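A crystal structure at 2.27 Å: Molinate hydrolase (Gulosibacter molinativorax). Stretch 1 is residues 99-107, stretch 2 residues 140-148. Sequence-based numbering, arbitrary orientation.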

# COMPACT_ATOMS: atom_id res chain seq x y z
N HIS A 99 -13.95 -6.16 25.24
CA HIS A 99 -13.97 -4.82 24.67
C HIS A 99 -15.35 -4.53 24.11
O HIS A 99 -15.77 -5.07 23.08
CB HIS A 99 -12.91 -4.69 23.60
CG HIS A 99 -11.54 -4.97 24.10
ND1 HIS A 99 -10.76 -6.01 23.64
CD2 HIS A 99 -10.80 -4.35 25.05
CE1 HIS A 99 -9.61 -6.03 24.29
NE2 HIS A 99 -9.60 -5.03 25.14
N LEU A 100 -16.04 -3.64 24.79
CA LEU A 100 -17.43 -3.33 24.51
C LEU A 100 -17.63 -2.38 23.31
O LEU A 100 -18.74 -2.28 22.78
CB LEU A 100 -18.11 -2.78 25.77
CG LEU A 100 -18.08 -3.83 26.92
CD1 LEU A 100 -18.63 -3.27 28.21
CD2 LEU A 100 -18.85 -5.12 26.58
N LEU A 101 -16.56 -1.67 22.92
CA LEU A 101 -16.37 -1.23 21.53
C LEU A 101 -15.32 -2.18 20.98
O LEU A 101 -14.25 -2.34 21.57
CB LEU A 101 -15.87 0.21 21.44
CG LEU A 101 -16.85 1.32 21.85
CD1 LEU A 101 -16.25 2.71 21.63
CD2 LEU A 101 -18.14 1.21 21.06
N ASP A 102 -15.61 -2.80 19.84
CA ASP A 102 -14.88 -4.01 19.41
C ASP A 102 -13.48 -3.74 18.90
O ASP A 102 -13.25 -3.46 17.73
CB ASP A 102 -15.67 -4.76 18.33
CG ASP A 102 -15.10 -6.14 18.04
OD1 ASP A 102 -13.91 -6.42 18.37
OD2 ASP A 102 -15.88 -6.96 17.53
N GLY A 103 -12.51 -3.89 19.77
CA GLY A 103 -11.13 -3.54 19.45
C GLY A 103 -10.41 -4.52 18.56
O GLY A 103 -9.54 -4.13 17.75
N ILE A 104 -10.73 -5.80 18.71
CA ILE A 104 -10.09 -6.84 17.88
C ILE A 104 -10.44 -6.57 16.43
O ILE A 104 -9.59 -6.63 15.55
CB ILE A 104 -10.52 -8.27 18.27
CG1 ILE A 104 -9.85 -8.64 19.58
CG2 ILE A 104 -10.19 -9.28 17.19
CD1 ILE A 104 -8.39 -8.99 19.48
N MET A 105 -11.70 -6.27 16.19
CA MET A 105 -12.14 -5.86 14.84
C MET A 105 -11.27 -4.75 14.30
O MET A 105 -10.78 -4.81 13.19
CB MET A 105 -13.58 -5.39 14.87
CG MET A 105 -14.22 -5.24 13.48
SD MET A 105 -15.90 -4.58 13.69
CE MET A 105 -15.37 -2.93 14.13
N MET A 106 -11.06 -3.73 15.10
CA MET A 106 -10.27 -2.55 14.65
C MET A 106 -8.82 -2.86 14.33
O MET A 106 -8.16 -2.08 13.71
CB MET A 106 -10.36 -1.44 15.68
CG MET A 106 -11.75 -0.84 15.73
SD MET A 106 -11.83 0.21 17.16
CE MET A 106 -13.53 0.04 17.62
N MET A 107 -8.33 -4.02 14.74
CA MET A 107 -6.97 -4.44 14.33
C MET A 107 -6.90 -4.97 12.92
O MET A 107 -5.81 -5.30 12.41
CB MET A 107 -6.43 -5.51 15.28
CG MET A 107 -6.28 -5.03 16.71
SD MET A 107 -5.17 -6.08 17.68
CE MET A 107 -6.01 -7.62 17.51
N THR A 140 -20.97 -10.00 35.09
CA THR A 140 -19.91 -8.99 35.28
C THR A 140 -18.86 -9.06 34.19
O THR A 140 -18.31 -10.14 33.92
CB THR A 140 -19.22 -9.11 36.64
OG1 THR A 140 -20.20 -9.02 37.68
CG2 THR A 140 -18.19 -8.01 36.84
N VAL A 141 -18.61 -7.91 33.54
CA VAL A 141 -17.54 -7.82 32.57
C VAL A 141 -16.48 -6.81 32.96
O VAL A 141 -16.77 -5.73 33.48
CB VAL A 141 -18.04 -7.47 31.13
CG1 VAL A 141 -18.88 -8.61 30.58
CG2 VAL A 141 -18.79 -6.17 31.10
N PHE A 142 -15.25 -7.16 32.66
CA PHE A 142 -14.09 -6.28 32.86
C PHE A 142 -13.57 -5.88 31.53
O PHE A 142 -13.00 -6.69 30.77
CB PHE A 142 -13.04 -7.01 33.67
CG PHE A 142 -13.44 -7.23 35.07
CD1 PHE A 142 -13.26 -6.26 36.03
CD2 PHE A 142 -14.08 -8.40 35.44
CE1 PHE A 142 -13.65 -6.46 37.36
CE2 PHE A 142 -14.48 -8.60 36.75
CZ PHE A 142 -14.27 -7.62 37.71
N ASP A 143 -13.81 -4.61 31.22
CA ASP A 143 -13.41 -4.00 29.96
C ASP A 143 -12.04 -3.33 30.07
O ASP A 143 -11.84 -2.38 30.80
CB ASP A 143 -14.45 -3.01 29.47
CG ASP A 143 -14.09 -2.38 28.12
OD1 ASP A 143 -12.92 -1.92 27.94
OD2 ASP A 143 -14.98 -2.31 27.24
N THR A 144 -11.14 -3.82 29.26
CA THR A 144 -9.70 -3.62 29.40
C THR A 144 -9.14 -2.59 28.40
O THR A 144 -7.99 -2.17 28.46
CB THR A 144 -9.13 -5.03 29.22
OG1 THR A 144 -8.90 -5.62 30.51
CG2 THR A 144 -7.99 -5.09 28.42
N TRP A 145 -9.99 -2.17 27.48
CA TRP A 145 -9.67 -1.16 26.49
C TRP A 145 -10.93 -0.67 25.79
O TRP A 145 -11.66 -1.43 25.15
CB TRP A 145 -8.70 -1.65 25.40
CG TRP A 145 -8.35 -0.53 24.39
CD1 TRP A 145 -7.46 0.48 24.57
CD2 TRP A 145 -8.91 -0.32 23.11
NE1 TRP A 145 -7.42 1.29 23.48
CE2 TRP A 145 -8.29 0.81 22.56
CE3 TRP A 145 -9.86 -1.00 22.36
CZ2 TRP A 145 -8.60 1.28 21.29
CZ3 TRP A 145 -10.17 -0.54 21.12
CH2 TRP A 145 -9.55 0.60 20.59
N ASN A 146 -11.15 0.61 25.92
CA ASN A 146 -12.34 1.24 25.42
C ASN A 146 -12.12 2.73 25.47
O ASN A 146 -11.12 3.19 26.01
CB ASN A 146 -13.53 0.85 26.28
CG ASN A 146 -14.84 0.88 25.51
OD1 ASN A 146 -15.09 1.78 24.70
ND2 ASN A 146 -15.69 -0.10 25.76
N ALA A 147 -13.08 3.48 24.94
CA ALA A 147 -13.09 4.93 25.06
C ALA A 147 -13.71 5.36 26.38
O ALA A 147 -14.86 5.02 26.69
CB ALA A 147 -13.84 5.56 23.92
N LEU A 148 -12.96 6.16 27.13
CA LEU A 148 -13.32 6.52 28.47
C LEU A 148 -14.71 7.13 28.59
O LEU A 148 -15.49 6.72 29.43
CB LEU A 148 -12.28 7.46 29.08
CG LEU A 148 -12.48 7.78 30.57
CD1 LEU A 148 -12.45 6.54 31.46
CD2 LEU A 148 -11.41 8.74 31.01

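Stretch 2 enters the contact as a strand, residues 140-143, and leaves it as an irregular segment that ends at Ala-147, the N-cap position of a following helix. Stretch 1 approaches as a loop and then turns into a short, weakly bonded helix over about residues 103-106. In CA register, His-99 pairs with Asp-143 (CA to CA 5.4 Å) and Leu-101 with Asn-146 (CA to CA 6.1 Å). No backbone-to-backbone hydrogen bond joins them. At the start of the helix, the CA-to-CB bond of Asp-102 points away from stretch 2, and its side chain caps its own segment, with OD1 accepting from Met-105 N at 3.1 Å.

The single hydrogen bond across the contact runs from Leu-100 N to Asp-143 OD2 (3.0 Å) and is nearly linear, at 169°. Asp-143 OD2 also accepts from Asn-146 ND2 at 2.8 Å, while Asp-143 OD1 accepts from Trp-145 N at 3.0 Å, so one aspartate both braces the turn after its strand and holds the neighboring loop. Asn-146 OD1 in turn accepts from Ala-147 N (2.6 Å). Although Leu-101 N lies 3.4 Å from Asn-146 ND2, both are donors and no hydrogen bond forms.

Around this polar center lie several side-chain contacts. The edge of the His-99 ring meets stretch 2, with CD2 3.0 Å from Trp-145 O. Leu-100 CD1 reaches Val-141 CG2 at 4.1 Å, and Leu-101 CD1 approaches Ala-147 CB at 4.4 Å.

Trp-145 has the largest area covered by the opposing stretch. Its CZ3 lies 3.6 Å from Gly-103 CA; an ideal CB on this glycine would fall 2.9 Å from CZ3, a clash, so the close approach depends on the absent side chain. Met-106 SD sits at the indole edge, 4.1 Å from Trp-145 CH2, nearly in the ring plane.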